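Local structure of Beta/alpha-amylase (Paenibacillus polymyxa, 3VOC) at residues A[185-195]-A[218-226]. The protein hydrolyses alpha-1,4-glucosidic linkages of starch, its beta-amylase domain, the part described here, removing successive maltose units from non-reducing chain ends. Sequence-based numbering, arbitrary orientation. Where two conformers were deposited one is given.
Sequences AYTETAKNAFR and SLSQINPPT
In the long excursion between barrel strands 153-156 and 275-279, the start of helix 188-202 and the turn before it pack against the loop that leads to helix 240-268; R195 meets I222 and Y186 meets P225. R195 reaches the loop with its chain extended from CG to NE. Its NE donates to I222 O at 2.8 Å, in the carbonyl plane, and NH2 adds a weak bond to the same oxygen. On the helix side, NH1 meets N192 OD1 at 2.9 Å from above its carbonyl plane. The NE and NH1 bonds, both near the guanidinium plane, together hold the group's rotation. K191 CB and S220 CA lie over its opposite faces. A water donates to K191 O (2.9 Å) and I222 O (2.8 Å). With an alanine in place of R195, I222 O would probably keep this water but lose both arginine bonds, and N192 OD1 its NH1 partner. Y186 OH gives a very short bond of 2.5 Å to P225 O, near the ring plane. P224 CG lies over one face of this ring, towards the rim; its CD touches K191 CG, 3.8 Å away. F194, with CG anti to the backbone N (chi1 180°), reaches I222 CG2 through CE2 at 3.7 Å. Its ring also meets W248. This is helix-and-turn packing on a loop in an elaborated beta-alpha connection of a TIM barrel.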
loop_
_atom_site.group_PDB
_atom_site.type_symbol
_atom_site.label_atom_id
_atom_site.label_comp_id
_atom_site.label_asym_id
_atom_site.label_seq_id
_atom_site.Cartn_x
_atom_site.Cartn_y
_atom_site.Cartn_z
ATOM N N ALA A 185 -6.792 -3.731 -15.882
ATOM C CA ALA A 185 -7.205 -5.108 -16.088
ATOM C C ALA A 185 -7.159 -5.482 -17.562
ATOM O O ALA A 185 -8.008 -6.248 -18.035
ATOM C CB ALA A 185 -8.628 -5.326 -15.518
ATOM N N TYR A 186 -6.151 -4.970 -18.280
ATOM C CA TYR A 186 -6.117 -5.122 -19.745
ATOM C C TYR A 186 -5.119 -6.114 -20.290
ATOM O O TYR A 186 -5.052 -6.328 -21.509
ATOM C CB TYR A 186 -6.075 -3.760 -20.459
ATOM C CG TYR A 186 -7.291 -2.962 -20.061
ATOM C CD1 TYR A 186 -8.463 -2.983 -20.837
ATOM C CD2 TYR A 186 -7.314 -2.268 -18.861
ATOM C CE1 TYR A 186 -9.612 -2.274 -20.424
ATOM C CE2 TYR A 186 -8.436 -1.572 -18.445
ATOM C CZ TYR A 186 -9.587 -1.577 -19.226
ATOM O OH TYR A 186 -10.692 -0.859 -18.797
ATOM N N THR A 187 -4.368 -6.764 -19.400
ATOM C CA THR A 187 -3.588 -7.928 -19.833
ATOM C C THR A 187 -4.560 -9.012 -20.287
ATOM O O THR A 187 -5.729 -9.033 -19.868
ATOM C CB THR A 187 -2.693 -8.510 -18.722
ATOM O OG1 THR A 187 -3.475 -8.750 -17.543
ATOM C CG2 THR A 187 -1.539 -7.552 -18.397
ATOM N N GLU A 188 -4.096 -9.900 -21.156
ATOM C CA GLU A 188 -4.927 -11.030 -21.549
ATOM C C GLU A 188 -5.311 -11.860 -20.332
ATOM O O GLU A 188 -6.446 -12.333 -20.242
ATOM C CB GLU A 188 -4.246 -11.887 -22.609
ATOM C CG GLU A 188 -4.082 -11.164 -23.956
ATOM C CD GLU A 188 -5.399 -10.592 -24.473
ATOM O OE1 GLU A 188 -6.418 -11.315 -24.492
ATOM O OE2 GLU A 188 -5.416 -9.408 -24.859
ATOM N N THR A 189 -4.365 -11.990 -19.397
ATOM C CA THR A 189 -4.548 -12.771 -18.168
ATOM C C THR A 189 -5.674 -12.181 -17.329
ATOM O O THR A 189 -6.535 -12.913 -16.853
ATOM C CB THR A 189 -3.238 -12.852 -17.356
ATOM O OG1 THR A 189 -2.275 -13.603 -18.109
ATOM C CG2 THR A 189 -3.449 -13.527 -15.990
ATOM N N ALA A 190 -5.672 -10.863 -17.182
ATOM C CA ALA A 190 -6.734 -10.171 -16.439
ATOM C C ALA A 190 -8.074 -10.294 -17.155
ATOM O O ALA A 190 -9.092 -10.595 -16.524
ATOM C CB ALA A 190 -6.371 -8.706 -16.210
ATOM N N LYS A 191 -8.070 -10.083 -18.473
ATOM C CA LYS A 191 -9.310 -10.180 -19.243
ATOM C C LYS A 191 -9.891 -11.588 -19.151
ATOM O O LYS A 191 -11.096 -11.750 -18.953
ATOM C CB LYS A 191 -9.111 -9.755 -20.696
ATOM C CG LYS A 191 -8.854 -8.244 -20.851
ATOM C CD LYS A 191 -8.855 -7.787 -22.299
ATOM C CE LYS A 191 -7.755 -8.426 -23.096
ATOM N NZ LYS A 191 -7.646 -7.867 -24.503
ATOM N N ASN A 192 -9.029 -12.593 -19.259
ATOM C CA ASN A 192 -9.473 -13.978 -19.130
ATOM C C ASN A 192 -9.924 -14.349 -17.717
ATOM O O ASN A 192 -10.877 -15.117 -17.535
ATOM C CB ASN A 192 -8.402 -14.923 -19.667
ATOM C CG ASN A 192 -8.446 -15.020 -21.194
ATOM O OD1 ASN A 192 -9.523 -14.923 -21.803
ATOM N ND2 ASN A 192 -7.294 -15.218 -21.814
ATOM N N ALA A 193 -9.266 -13.778 -16.714
ATOM C CA ALA A 193 -9.670 -14.010 -15.335
ATOM C C ALA A 193 -11.062 -13.437 -15.080
ATOM O O ALA A 193 -11.864 -14.052 -14.387
ATOM C CB ALA A 193 -8.654 -13.420 -14.362
ATOM N N PHE A 194 -11.352 -12.265 -15.649
ATOM C CA PHE A 194 -12.696 -11.682 -15.530
ATOM C C PHE A 194 -13.734 -12.539 -16.260
ATOM O O PHE A 194 -14.815 -12.783 -15.726
ATOM C CB PHE A 194 -12.713 -10.224 -16.044
ATOM C CG PHE A 194 -14.080 -9.530 -15.959
ATOM C CD1 PHE A 194 -14.821 -9.530 -14.772
ATOM C CD2 PHE A 194 -14.596 -8.848 -17.069
ATOM C CE1 PHE A 194 -16.053 -8.874 -14.693
ATOM C CE2 PHE A 194 -15.841 -8.173 -17.003
ATOM C CZ PHE A 194 -16.567 -8.189 -15.815
ATOM N N ARG A 195 -13.412 -12.993 -17.476
ATOM C CA ARG A 195 -14.326 -13.871 -18.216
ATOM C C ARG A 195 -14.619 -15.139 -17.403
ATOM O O ARG A 195 -15.784 -15.525 -17.213
ATOM C CB ARG A 195 -13.733 -14.246 -19.590
ATOM C CG ARG A 195 -13.701 -13.104 -20.569
ATOM C CD ARG A 195 -12.780 -13.371 -21.759
ATOM N NE ARG A 195 -12.613 -12.120 -22.495
ATOM C CZ ARG A 195 -11.517 -11.741 -23.143
ATOM N NH1 ARG A 195 -10.439 -12.522 -23.164
ATOM N NH2 ARG A 195 -11.508 -10.559 -23.764
ATOM N N SER A 218 -19.910 -14.753 -27.649
ATOM C CA SER A 218 -18.820 -15.556 -27.078
ATOM C C SER A 218 -18.234 -14.897 -25.832
ATOM O O SER A 218 -18.257 -13.671 -25.695
ATOM C CB SER A 218 -17.697 -15.785 -28.094
ATOM O OG SER A 218 -17.017 -14.571 -28.336
ATOM N N LEU A 219 -17.690 -15.725 -24.945
ATOM C CA LEU A 219 -17.040 -15.240 -23.729
ATOM C C LEU A 219 -15.922 -14.256 -24.071
ATOM O O LEU A 219 -15.650 -13.327 -23.320
ATOM C CB LEU A 219 -16.478 -16.411 -22.913
ATOM C CG LEU A 219 -17.491 -17.348 -22.238
ATOM C CD1 LEU A 219 -16.819 -18.619 -21.716
ATOM C CD2 LEU A 219 -18.255 -16.641 -21.095
ATOM N N SER A 220 -15.291 -14.462 -25.226
ATOM C CA SER A 220 -14.194 -13.616 -25.663
ATOM C C SER A 220 -14.607 -12.166 -25.939
ATOM O O SER A 220 -13.751 -11.291 -26.001
ATOM C CB SER A 220 -13.513 -14.235 -26.888
ATOM O OG SER A 220 -14.351 -14.103 -28.029
ATOM N N GLN A 221 -15.906 -11.896 -26.078
ATOM C CA GLN A 221 -16.366 -10.513 -26.236
ATOM C C GLN A 221 -16.572 -9.793 -24.900
ATOM O O GLN A 221 -16.927 -8.614 -24.872
ATOM C CB GLN A 221 -17.677 -10.446 -27.016
ATOM C CG GLN A 221 -17.648 -11.089 -28.376
ATOM C CD GLN A 221 -19.035 -11.116 -29.010
ATOM O OE1 GLN A 221 -19.989 -11.627 -28.426
ATOM N NE2 GLN A 221 -19.151 -10.540 -30.201
ATOM N N ILE A 222 -16.402 -10.507 -23.794
ATOM C CA ILE A 222 -16.464 -9.867 -22.485
ATOM C C ILE A 222 -15.143 -9.147 -22.237
ATOM O O ILE A 222 -14.075 -9.750 -22.313
ATOM C CB ILE A 222 -16.705 -10.887 -21.360
ATOM C CG1 ILE A 222 -18.073 -11.558 -21.527
ATOM C CG2 ILE A 222 -16.548 -10.219 -19.970
ATOM C CD1 ILE A 222 -18.274 -12.766 -20.620
ATOM N N ASN A 223 -15.237 -7.856 -21.931
ATOM C CA ASN A 223 -14.065 -7.032 -21.663
ATOM C C ASN A 223 -14.299 -6.104 -20.478
ATOM O O ASN A 223 -15.449 -5.816 -20.154
ATOM C CB ASN A 223 -13.744 -6.190 -22.891
ATOM C CG ASN A 223 -13.134 -7.003 -23.996
ATOM O OD1 ASN A 223 -12.002 -7.458 -23.886
ATOM N ND2 ASN A 223 -13.884 -7.189 -25.078
ATOM N N PRO A 224 -13.210 -5.604 -19.853
ATOM C CA PRO A 224 -13.337 -4.502 -18.900
ATOM C C PRO A 224 -13.804 -3.249 -19.667
ATOM O O PRO A 224 -13.882 -3.300 -20.897
ATOM C CB PRO A 224 -11.899 -4.321 -18.384
ATOM C CG PRO A 224 -11.243 -5.622 -18.649
ATOM C CD PRO A 224 -11.812 -6.053 -19.961
ATOM N N PRO A 225 -14.104 -2.139 -18.959
ATOM C CA PRO A 225 -14.600 -0.943 -19.648
ATOM C C PRO A 225 -13.649 -0.507 -20.741
ATOM O O PRO A 225 -12.447 -0.483 -20.536
ATOM C CB PRO A 225 -14.649 0.099 -18.532
ATOM C CG PRO A 225 -14.908 -0.712 -17.320
ATOM C CD PRO A 225 -14.056 -1.927 -17.502
ATOM N N THR A 226 -14.206 -0.245 -21.916
ATOM C CA THR A 226 -13.419 0.093 -23.091
ATOM C C THR A 226 -13.464 1.605 -23.277
ATOM O O THR A 226 -13.262 2.124 -24.379
ATOM C CB THR A 226 -13.935 -0.659 -24.342
ATOM O OG1 THR A 226 -15.368 -0.617 -24.368
ATOM C CG2 THR A 226 -13.484 -2.118 -24.307
HETATM O O HOH W 1 -12.556 -9.477 -19.967
#